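Local coordinates for protein aminoglycoside N(3)-acetyltransferase III (Serratia marcescens, PDB 7LAO) that transfers an acetyl group from acetyl-CoA to the 3-amino group of 2-deoxystreptamine antibiotics such as gentamicin, making its host resistant to them, at residues L101-L106 against S121-G126; A28-V33 against G38-V43; S93-G98 against A112-H117. One frame throughout, in Å; residues are numbered along the deposited sequence.

Contact 1: L101-L106 against S121-G126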
ATOM      1  N   LEU A 101     -11.988   1.735   0.447  1.00 47.28           N
ATOM      2  CA  LEU A 101     -12.591   3.045   0.632  1.00 47.10           C
ATOM      3  C   LEU A 101     -11.886   3.859   1.712  1.00 40.93           C
ATOM      4  O   LEU A 101     -12.027   5.085   1.747  1.00 41.14           O
ATOM      5  CB  LEU A 101     -14.069   2.868   0.976  1.00 52.21           C
ATOM      6  CG  LEU A 101     -14.911   4.114   1.257  1.00 52.47           C
ATOM      7  CD1 LEU A 101     -14.737   5.121   0.115  1.00 60.78           C
ATOM      8  CD2 LEU A 101     -16.405   3.770   1.508  1.00 48.00           C
ATOM      9  N   LEU A 102     -11.155   3.199   2.604  1.00 35.52           N
ATOM     10  CA  LEU A 102     -10.478   3.899   3.685  1.00 37.31           C
ATOM     11  C   LEU A 102      -9.462   4.917   3.174  1.00 34.68           C
ATOM     12  O   LEU A 102      -9.251   5.951   3.824  1.00 34.57           O
ATOM     13  CB  LEU A 102      -9.769   2.897   4.593  1.00 34.00           C
ATOM     14  CG  LEU A 102      -9.269   3.469   5.921  1.00 34.95           C
ATOM     15  CD1 LEU A 102     -10.498   3.862   6.716  1.00 33.54           C
ATOM     16  CD2 LEU A 102      -8.488   2.377   6.669  1.00 39.53           C
ATOM     17  N   ASN A 103      -8.791   4.645   2.052  1.00 30.92           N
ATOM     18  CA  ASN A 103      -7.755   5.614   1.627  1.00 36.48           C
ATOM     19  C   ASN A 103      -8.360   6.978   1.269  1.00 31.45           C
ATOM     20  O   ASN A 103      -7.713   8.030   1.445  1.00 34.05           O
ATOM     21  CB  ASN A 103      -6.948   5.038   0.465  1.00 32.98           C
ATOM     22  CG  ASN A 103      -6.062   3.881   0.915  1.00 29.80           C
ATOM     23  OD1 ASN A 103      -5.454   3.950   1.987  1.00 31.14           O
ATOM     24  ND2 ASN A 103      -6.042   2.783   0.136  1.00 29.71           N
ATOM     25  N   ARG A 104      -9.607   6.995   0.809  1.00 33.41           N
ATOM     26  CA  ARG A 104     -10.274   8.268   0.587  1.00 42.29           C
ATOM     27  C   ARG A 104     -10.405   9.041   1.895  1.00 38.83           C
ATOM     28  O   ARG A 104     -10.264  10.256   1.911  1.00 37.17           O
ATOM     29  CB  ARG A 104     -11.630   8.033  -0.067  1.00 43.80           C
ATOM     30  CG  ARG A 104     -12.560   9.239  -0.070  1.00 46.19           C
ATOM     31  CD  ARG A 104     -13.897   8.920  -0.744  1.00 46.77           C
ATOM     32  NE  ARG A 104     -14.822  10.012  -0.522  1.00 47.54           N
ATOM     33  CZ  ARG A 104     -15.925  10.206  -1.225  1.00 58.20           C
ATOM     34  NH1 ARG A 104     -16.217   9.378  -2.212  1.00 62.55           N
ATOM     35  NH2 ARG A 104     -16.717  11.243  -0.960  1.00 67.33           N
ATOM     36  N   PHE A 105     -10.624   8.347   3.015  1.00 38.91           N
ATOM     37  CA  PHE A 105     -10.812   9.045   4.285  1.00 39.84           C
ATOM     38  C   PHE A 105      -9.516   9.344   5.023  1.00 33.46           C
ATOM     39  O   PHE A 105      -9.471  10.284   5.830  1.00 36.21           O
ATOM     40  CB  PHE A 105     -11.763   8.237   5.164  1.00 47.15           C
ATOM     41  CG  PHE A 105     -13.180   8.275   4.649  1.00 49.47           C
ATOM     42  CD1 PHE A 105     -13.632   7.314   3.752  1.00 51.32           C
ATOM     43  CD2 PHE A 105     -14.021   9.325   4.985  1.00 53.19           C
ATOM     44  CE1 PHE A 105     -14.923   7.381   3.235  1.00 49.26           C
ATOM     45  CE2 PHE A 105     -15.319   9.390   4.477  1.00 55.38           C
ATOM     46  CZ  PHE A 105     -15.757   8.429   3.601  1.00 49.04           C
ATOM     47  N   LEU A 106      -8.467   8.552   4.788  1.00 32.40           N
ATOM     48  CA  LEU A 106      -7.144   8.955   5.225  1.00 29.42           C
ATOM     49  C   LEU A 106      -6.754  10.268   4.543  1.00 32.91           C
ATOM     50  O   LEU A 106      -6.250  11.179   5.191  1.00 35.45           O
ATOM     51  CB  LEU A 106      -6.132   7.858   4.923  1.00 27.60           C
ATOM     52  CG  LEU A 106      -6.262   6.550   5.742  1.00 38.69           C
ATOM     53  CD1 LEU A 106      -5.308   5.480   5.190  1.00 36.14           C
ATOM     54  CD2 LEU A 106      -5.997   6.814   7.216  1.00 30.93           C
ATOM     55  N   SER A 121       0.641   6.033  -5.854  1.00 35.75           N
ATOM     56  CA  SER A 121       0.456   7.083  -4.862  1.00 33.32           C
ATOM     57  C   SER A 121       0.152   6.556  -3.463  1.00 32.75           C
ATOM     58  O   SER A 121      -0.663   5.636  -3.269  1.00 36.24           O
ATOM     59  CB  SER A 121      -0.677   7.986  -5.344  1.00 40.91           C
ATOM     60  OG  SER A 121      -0.928   9.005  -4.413  1.00 50.38           O
ATOM     61  N   MET A 122       0.789   7.166  -2.474  1.00 30.84           N
ATOM     62  CA  MET A 122       0.617   6.793  -1.077  1.00 30.33           C
ATOM     63  C   MET A 122       0.048   7.975  -0.307  1.00 30.23           C
ATOM     64  O   MET A 122       0.334   9.117  -0.636  1.00 37.30           O
ATOM     65  CB  MET A 122       1.954   6.400  -0.431  1.00 34.06           C
ATOM     66  CG  MET A 122       2.668   5.308  -1.160  1.00 40.98           C
ATOM     67  SD  MET A 122       2.049   3.665  -0.682  1.00 39.16           S
ATOM     68  CE  MET A 122       3.007   2.715  -1.850  1.00 40.10           C
ATOM     69  N   VAL A 123      -0.748   7.694   0.728  1.00 28.23           N
ATOM     70  CA  VAL A 123      -1.276   8.732   1.603  1.00 29.84           C
ATOM     71  C   VAL A 123      -0.668   8.449   2.966  1.00 29.62           C
ATOM     72  O   VAL A 123      -0.528   7.276   3.357  1.00 26.58           O
ATOM     73  CB  VAL A 123      -2.830   8.754   1.650  1.00 27.33           C
ATOM     74  CG1 VAL A 123      -3.413   7.331   2.048  1.00 26.34           C
ATOM     75  CG2 VAL A 123      -3.325   9.764   2.644  1.00 31.61           C
ATOM     76  N   ALA A 124      -0.278   9.507   3.681  1.00 26.61           N
ATOM     77  CA  ALA A 124       0.239   9.395   5.053  1.00 24.44           C
ATOM     78  C   ALA A 124      -0.196  10.591   5.898  1.00 25.87           C
ATOM     79  O   ALA A 124      -0.358  11.715   5.387  1.00 26.96           O
ATOM     80  CB  ALA A 124       1.760   9.289   5.114  1.00 23.85           C
ATOM     81  N   VAL A 125      -0.338  10.353   7.204  1.00 25.06           N
ATOM     82  CA  VAL A 125      -0.908  11.351   8.120  1.00 26.25           C
ATOM     83  C   VAL A 125      -0.256  11.192   9.471  1.00 25.88           C
ATOM     84  O   VAL A 125      -0.407  10.127  10.097  1.00 25.04           O
ATOM     85  CB  VAL A 125      -2.429  11.163   8.330  1.00 31.20           C
ATOM     86  CG1 VAL A 125      -3.011  12.455   8.832  1.00 28.64           C
ATOM     87  CG2 VAL A 125      -3.117  10.591   7.119  1.00 34.84           C
ATOM     88  N   GLY A 126       0.364  12.273   9.979  1.00 26.84           N
ATOM     89  CA  GLY A 126       1.108  12.208  11.214  1.00 27.21           C
ATOM     90  C   GLY A 126       2.517  12.767  11.030  1.00 35.86           C
ATOM     91  O   GLY A 126       2.868  13.242   9.948  1.00 27.30           O
TER
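Helix 102-106 lies across strand 122-125 with L106 set against V123: the two axes come within 8.8 Å and cross at 49°. This is helix-on-sheet packing in an alpha/beta fold, the helix covering one face of the mixed sheet of the antibiotic N-acetyltransferase domain. No hydrogen bond joins the two segments; they meet by van der Waals packing, with L106 and V123 as the apolar pair. V123 points both its methyls at the helix. V123 CG1 sits 4.0 Å from L106 CB, and the two side chains meet at about a right angle. V123 CG2, anti to its own backbone N, turns toward the backbone end of L106 and lies 4.0 Å from L106 C. With chi1 -69° and chi2 172°, L106 CD1 comes to 4.1 Å from V123 CG1; L57 of strand 56-60 packs on the same leucine. One turn earlier, N103 brushes the valine by its amide oxygen alone, N103 OD1 lying 3.9 Å from V123 CG1. V123 pairs through its backbone with G59 of the adjacent strand 56-60, while at M122 and A124 the CB atoms point away from the helix. Two residues along the strand from V123, the methyl V125 CG2 rests 3.7 Å from the carbonyl oxygen L106 O.

Contact 2: A28-V33 against G38-V43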
ATOM      1  N   ALA A  28      -7.605  -2.229   4.300  1.00 26.66           N
ATOM      2  CA  ALA A  28      -8.875  -2.608   4.930  1.00 31.61           C
ATOM      3  C   ALA A  28      -9.905  -3.060   3.910  1.00 38.85           C
ATOM      4  O   ALA A  28      -9.915  -2.600   2.764  1.00 36.15           O
ATOM      5  CB  ALA A  28      -9.493  -1.463   5.744  1.00 34.28           C
ATOM      6  N   SER A  29     -10.775  -3.979   4.344  1.00 40.62           N
ATOM      7  CA  SER A  29     -12.099  -4.141   3.743  1.00 40.56           C
ATOM      8  C   SER A  29     -13.104  -3.636   4.770  1.00 42.23           C
ATOM      9  O   SER A  29     -13.324  -4.273   5.810  1.00 42.47           O
ATOM     10  CB  SER A  29     -12.427  -5.577   3.355  1.00 38.76           C
ATOM     11  OG  SER A  29     -13.861  -5.689   3.292  1.00 41.66           O
ATOM     12  N   LEU A  30     -13.688  -2.465   4.497  1.00 40.21           N
ATOM     13  CA  LEU A  30     -14.610  -1.875   5.450  1.00 36.29           C
ATOM     14  C   LEU A  30     -15.900  -2.644   5.546  1.00 41.02           C
ATOM     15  O   LEU A  30     -16.646  -2.442   6.515  1.00 43.34           O
ATOM     16  CB  LEU A  30     -14.911  -0.410   5.078  1.00 42.51           C
ATOM     17  CG  LEU A  30     -13.605   0.375   5.198  1.00 50.04           C
ATOM     18  CD1 LEU A  30     -13.704   1.746   4.558  1.00 47.96           C
ATOM     19  CD2 LEU A  30     -13.196   0.498   6.654  1.00 51.92           C
ATOM     20  N   LYS A  31     -16.200  -3.493   4.559  1.00 41.62           N
ATOM     21  CA  LYS A  31     -17.376  -4.344   4.690  1.00 41.93           C
ATOM     22  C   LYS A  31     -17.122  -5.446   5.698  1.00 43.49           C
ATOM     23  O   LYS A  31     -18.005  -5.769   6.508  1.00 39.37           O
ATOM     24  CB  LYS A  31     -17.781  -4.918   3.339  1.00 46.32           C
ATOM     25  CG  LYS A  31     -18.968  -5.920   3.405  1.00 57.43           C
ATOM     26  CD  LYS A  31     -20.320  -5.225   3.717  1.00 63.48           C
ATOM     27  CE  LYS A  31     -21.554  -5.996   3.154  1.00 62.65           C
ATOM     28  NZ  LYS A  31     -22.838  -5.578   3.781  1.00 66.93           N
ATOM     29  N   ALA A  32     -15.920  -6.049   5.663  1.00 38.34           N
ATOM     30  CA  ALA A  32     -15.566  -7.028   6.686  1.00 40.76           C
ATOM     31  C   ALA A  32     -15.590  -6.382   8.070  1.00 37.24           C
ATOM     32  O   ALA A  32     -16.060  -6.988   9.042  1.00 34.99           O
ATOM     33  CB  ALA A  32     -14.167  -7.626   6.394  1.00 35.56           C
ATOM     34  N   VAL A  33     -15.058  -5.162   8.184  1.00 35.87           N
ATOM     35  CA  VAL A  33     -15.086  -4.476   9.472  1.00 38.64           C
ATOM     36  C   VAL A  33     -16.530  -4.282   9.954  1.00 37.84           C
ATOM     37  O   VAL A  33     -16.816  -4.371  11.157  1.00 36.38           O
ATOM     38  CB  VAL A  33     -14.316  -3.146   9.357  1.00 37.40           C
ATOM     39  CG1 VAL A  33     -14.560  -2.282  10.583  1.00 32.00           C
ATOM     40  CG2 VAL A  33     -12.835  -3.445   9.192  1.00 29.64           C
ATOM     41  N   GLY A  38     -20.815   6.567  12.127  1.00 64.35           N
ATOM     42  CA  GLY A  38     -20.081   7.561  11.367  1.00 69.72           C
ATOM     43  C   GLY A  38     -19.314   7.032  10.167  1.00 72.44           C
ATOM     44  O   GLY A  38     -18.623   7.818   9.495  1.00 74.06           O
ATOM     45  N   GLY A  39     -19.393   5.733   9.882  1.00 55.86           N
ATOM     46  CA  GLY A  39     -18.814   5.227   8.649  1.00 51.84           C
ATOM     47  C   GLY A  39     -17.293   5.177   8.637  1.00 47.18           C
ATOM     48  O   GLY A  39     -16.611   5.162   9.671  1.00 48.37           O
ATOM     49  N   ALA A  40     -16.753   5.135   7.418  1.00 47.27           N
ATOM     50  CA  ALA A  40     -15.316   4.949   7.251  1.00 44.14           C
ATOM     51  C   ALA A  40     -14.527   6.077   7.887  1.00 42.87           C
ATOM     52  O   ALA A  40     -13.352   5.891   8.230  1.00 43.44           O
ATOM     53  CB  ALA A  40     -14.960   4.850   5.770  1.00 48.86           C
ATOM     54  N   ALA A  41     -15.129   7.272   7.999  1.00 39.86           N
ATOM     55  CA  ALA A  41     -14.432   8.354   8.677  1.00 38.70           C
ATOM     56  C   ALA A  41     -14.142   7.984  10.122  1.00 42.25           C
ATOM     57  O   ALA A  41     -13.092   8.357  10.660  1.00 33.75           O
ATOM     58  CB  ALA A  41     -15.266   9.656   8.611  1.00 42.95           C
ATOM     59  N   SER A  42     -15.058   7.252  10.769  1.00 35.94           N
ATOM     60  CA  SER A  42     -14.856   6.857  12.159  1.00 36.53           C
ATOM     61  C   SER A  42     -13.797   5.792  12.300  1.00 32.97           C
ATOM     62  O   SER A  42     -13.163   5.706  13.354  1.00 39.13           O
ATOM     63  CB  SER A  42     -16.134   6.299  12.781  1.00 40.54           C
ATOM     64  OG  SER A  42     -17.129   7.268  12.813  1.00 43.05           O
ATOM     65  N   VAL A  43     -13.608   4.953  11.279  1.00 32.27           N
ATOM     66  CA  VAL A  43     -12.474   4.044  11.318  1.00 31.19           C
ATOM     67  C   VAL A  43     -11.146   4.832  11.328  1.00 32.70           C
ATOM     68  O   VAL A  43     -10.225   4.516  12.090  1.00 29.75           O
ATOM     69  CB  VAL A  43     -12.536   3.041  10.155  1.00 34.88           C
ATOM     70  CG1 VAL A  43     -11.309   2.122  10.212  1.00 28.00           C
ATOM     71  CG2 VAL A  43     -13.869   2.184  10.191  1.00 33.25           C
TER
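The chi1 of L30, -64°, puts its CG anti to the carbonyl carbon, and chi2 of 167° then turns the fork so that each methyl finds its own partner on helix 40-43. L30 CD1 goes to A40, lying 3.6 Å from A40 CB. The other branch, L30 CD2, reaches V43 one helical turn on, at 4.0 Å from V43 CG2, the valine methyl that stands anti to the carbonyl carbon of V43. L30 and V43 run alongside in opposite senses, meeting at one methyl of each, and the fork of the leucine spans the i, i+3 pair A40 and V43. The segments join two elements that follow strand 23-28: the single turn 30-33 and the first turn of the longer helix 40-51. The first opens with a side-chain cap: S29 is its N-cap, S29 OG accepting from A32 N at 3.2 Å with a nearly straight N-H...O angle of 171°. In the second, G39 merely occupies the N-cap position, and G39 O accepts from S42 N at 2.8 Å. Around the leucine, L101 adds to the packing, while F105 lies on A40 and L102 on V43. With only methyl groups meeting and no polar bond between the segments, the contact rests on dispersion and the partial burial of hydrocarbon, and sets no directional demand on either partner.

Contact 3: S93-G98 against A112-H117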
ATOM      1  N   SER A  93      -7.829  14.068  -6.992  1.00 60.61           N
ATOM      2  CA  SER A  93      -7.980  12.855  -7.774  1.00 57.03           C
ATOM      3  C   SER A  93      -8.356  11.684  -6.876  1.00 52.74           C
ATOM      4  O   SER A  93      -7.843  11.531  -5.765  1.00 48.95           O
ATOM      5  CB  SER A  93      -6.706  12.557  -8.560  1.00 59.46           C
ATOM      6  OG  SER A  93      -6.253  13.687  -9.270  1.00 64.45           O
ATOM      7  N   GLY A  94      -9.270  10.864  -7.364  1.00 57.31           N
ATOM      8  CA  GLY A  94      -9.747   9.736  -6.602  1.00 49.31           C
ATOM      9  C   GLY A  94      -8.690   8.671  -6.400  1.00 47.37           C
ATOM     10  O   GLY A  94      -7.652   8.625  -7.054  1.00 50.34           O
ATOM     11  N   THR A  95      -8.962   7.804  -5.443  1.00 45.54           N
ATOM     12  CA  THR A  95      -8.089   6.678  -5.113  1.00 40.71           C
ATOM     13  C   THR A  95      -8.543   5.465  -5.896  1.00 43.88           C
ATOM     14  O   THR A  95      -9.686   5.394  -6.347  1.00 53.03           O
ATOM     15  CB  THR A  95      -8.154   6.392  -3.620  1.00 40.36           C
ATOM     16  OG1 THR A  95      -9.524   6.181  -3.265  1.00 46.47           O
ATOM     17  CG2 THR A  95      -7.672   7.597  -2.888  1.00 39.70           C
ATOM     18  N   TYR A  96      -7.646   4.533  -6.088  1.00 43.69           N
ATOM     19  CA  TYR A  96      -8.040   3.290  -6.729  1.00 48.97           C
ATOM     20  C   TYR A  96      -8.985   2.498  -5.823  1.00 46.94           C
ATOM     21  O   TYR A  96      -8.569   2.071  -4.737  1.00 40.55           O
ATOM     22  CB  TYR A  96      -6.814   2.462  -7.050  1.00 49.17           C
ATOM     23  CG  TYR A  96      -7.133   1.124  -7.694  1.00 50.76           C
ATOM     24  CD1 TYR A  96      -7.815   1.056  -8.897  1.00 53.37           C
ATOM     25  CD2 TYR A  96      -6.744  -0.066  -7.094  1.00 51.15           C
ATOM     26  CE1 TYR A  96      -8.090  -0.159  -9.491  1.00 57.18           C
ATOM     27  CE2 TYR A  96      -7.027  -1.287  -7.678  1.00 51.36           C
ATOM     28  CZ  TYR A  96      -7.692  -1.327  -8.874  1.00 54.58           C
ATOM     29  OH  TYR A  96      -7.963  -2.536  -9.466  1.00 60.20           O
ATOM     30  N   PRO A  97     -10.237   2.256  -6.228  1.00 49.56           N
ATOM     31  CA  PRO A  97     -11.188   1.576  -5.326  1.00 54.52           C
ATOM     32  C   PRO A  97     -10.745   0.190  -4.873  1.00 55.91           C
ATOM     33  O   PRO A  97     -11.171  -0.257  -3.798  1.00 60.16           O
ATOM     34  CB  PRO A  97     -12.475   1.497  -6.163  1.00 54.45           C
ATOM     35  CG  PRO A  97     -12.305   2.541  -7.232  1.00 58.66           C
ATOM     36  CD  PRO A  97     -10.846   2.590  -7.527  1.00 50.68           C
ATOM     37  N   GLY A  98      -9.899  -0.500  -5.646  1.00 49.67           N
ATOM     38  CA  GLY A  98      -9.504  -1.848  -5.283  1.00 49.99           C
ATOM     39  C   GLY A  98      -8.666  -1.939  -4.026  1.00 50.79           C
ATOM     40  O   GLY A  98      -8.538  -3.029  -3.463  1.00 49.86           O
ATOM     41  N   ALA A 112      -3.231  15.384   6.263  1.00 32.48           N
ATOM     42  CA  ALA A 112      -2.779  14.254   5.462  1.00 30.98           C
ATOM     43  C   ALA A 112      -2.023  14.766   4.244  1.00 32.15           C
ATOM     44  O   ALA A 112      -2.257  15.875   3.772  1.00 33.42           O
ATOM     45  CB  ALA A 112      -3.953  13.367   5.012  1.00 30.92           C
ATOM     46  N   ARG A 113      -1.065  13.966   3.763  1.00 30.73           N
ATOM     47  CA  ARG A 113      -0.304  14.311   2.568  1.00 36.16           C
ATOM     48  C   ARG A 113      -0.353  13.124   1.621  1.00 37.99           C
ATOM     49  O   ARG A 113      -0.624  11.995   2.031  1.00 31.11           O
ATOM     50  CB  ARG A 113       1.157  14.662   2.903  1.00 30.81           C
ATOM     51  CG  ARG A 113       1.303  15.540   4.156  1.00 36.57           C
ATOM     52  CD  ARG A 113       2.777  16.080   4.328  1.00 35.37           C
ATOM     53  NE  ARG A 113       3.141  16.961   3.217  1.00 39.30           N
ATOM     54  CZ  ARG A 113       2.904  18.276   3.147  1.00 46.94           C
ATOM     55  NH1 ARG A 113       2.267  18.923   4.123  1.00 40.83           N
ATOM     56  NH2 ARG A 113       3.291  18.942   2.063  1.00 49.11           N
ATOM     57  N   ARG A 114      -0.097  13.386   0.348  1.00 37.25           N
ATOM     58  CA  ARG A 114      -0.214  12.355  -0.675  1.00 37.58           C
ATOM     59  C   ARG A 114       1.024  12.393  -1.545  1.00 36.69           C
ATOM     60  O   ARG A 114       1.529  13.469  -1.849  1.00 35.44           O
ATOM     61  CB  ARG A 114      -1.454  12.552  -1.574  1.00 35.83           C
ATOM     62  CG  ARG A 114      -1.774  11.346  -2.415  1.00 39.53           C
ATOM     63  CD  ARG A 114      -2.941  11.664  -3.338  1.00 42.66           C
ATOM     64  NE  ARG A 114      -3.453  10.492  -4.068  1.00 37.27           N
ATOM     65  CZ  ARG A 114      -4.594  10.535  -4.754  1.00 39.43           C
ATOM     66  NH1 ARG A 114      -5.298  11.650  -4.735  1.00 38.99           N
ATOM     67  NH2 ARG A 114      -5.052   9.472  -5.415  1.00 40.18           N
ATOM     68  N   SER A 115       1.509  11.219  -1.933  1.00 30.93           N
ATOM     69  CA  SER A 115       2.721  11.170  -2.738  1.00 40.87           C
ATOM     70  C   SER A 115       2.398  11.398  -4.218  1.00 43.44           C
ATOM     71  O   SER A 115       1.270  11.200  -4.676  1.00 42.15           O
ATOM     72  CB  SER A 115       3.425   9.825  -2.508  1.00 36.99           C
ATOM     73  OG  SER A 115       2.931   8.836  -3.376  1.00 36.46           O
ATOM     74  N   ALA A 116       3.409  11.834  -4.971  1.00 41.21           N
ATOM     75  CA  ALA A 116       3.198  12.331  -6.331  1.00 43.75           C
ATOM     76  C   ALA A 116       3.304  11.258  -7.415  1.00 42.45           C
ATOM     77  O   ALA A 116       3.123  11.587  -8.594  1.00 42.30           O
ATOM     78  CB  ALA A 116       4.203  13.456  -6.652  1.00 47.60           C
ATOM     79  N   HIS A 117       3.628  10.009  -7.072  1.00 41.74           N
ATOM     80  CA  HIS A 117       3.637   8.926  -8.072  1.00 42.78           C
ATOM     81  C   HIS A 117       2.191   8.559  -8.349  1.00 38.98           C
ATOM     82  O   HIS A 117       1.542   7.996  -7.472  1.00 40.28           O
ATOM     83  CB  HIS A 117       4.423   7.708  -7.559  1.00 44.48           C
ATOM     84  CG  HIS A 117       4.709   6.655  -8.600  1.00 44.39           C
ATOM     85  ND1 HIS A 117       3.716   6.007  -9.308  1.00 40.80           N
ATOM     86  CD2 HIS A 117       5.881   6.112  -9.019  1.00 38.81           C
ATOM     87  CE1 HIS A 117       4.262   5.138 -10.141  1.00 40.81           C
ATOM     88  NE2 HIS A 117       5.574   5.180  -9.982  1.00 44.42           N
TER
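Hydrogen bonding dominates this contact, and one side chain, R114, donates both bonds, giving its guanidinium to two successive carbonyls of the loop 93-98. R114 NH1 donates to S93 O at 2.7 Å, with an N-H...O angle of 164°. R114 NH2 reaches G94 O at a longer 3.2 Å and 153°. Both oxygens lie at the edge of the guanidinium and close to its plane. Seen from the carbonyls the two bonds differ: the donor NH1 is tilted moderately from the S93 carbonyl plane, whereas NH2 stands well above that of G94. The arginine gets there because it is fully stretched, CG anti to the backbone N (chi1 -167°) and the chain extended from CG to NE. Its remaining N-H groups are also used: NE bonds to S121 OG, NH1 also to L90 O and NH2 also to S62 O, so the buried cation is gripped by neutral oxygens that together would spread its charge and fix its rotation.

Van der Waals touches are lesser. The methyl T95 CG2 approaches R114 NH2 obliquely at 4.1 Å, and S93 CB comes within 4.2 Å of R114 NH1; S93 OG itself is taken up by D89 N. F88 touches the arginine as well.

R114 belongs to the edge strand 113-114, which pairs antiparallel with strand 122-125, and its extended chain ties that edge to the loop running from strand 56-60 to helix 102-108. L107 of that helix packs on both T95 and R114.

Overall arrangement
Contacts 1 and 3 are interlocked: their centres lie 7 Å apart, their segments alternate along the chain, and strands 122-125 and 113-114 are neighbours in the mixed sheet. Backbone pairing joins them, M122 O lying 2.7 Å from S115 N and A124 O 2.9 Å from R113 N. Contact 2 closes before either opens, with its centre 13 Å from that of contact 1, but the two touch: F105 CD1 comes 3.4 Å from A40 CB, and L101 CB lies 3.8 Å from L30 CD1. Contacts 2 and 3 stay apart, their nearest atoms about 6 Å from each other. Helix 102-108, part of contact 1, thus packs against both segments of contact 2, while the arginine network of contact 3 ties the edge strand to the loop before that helix.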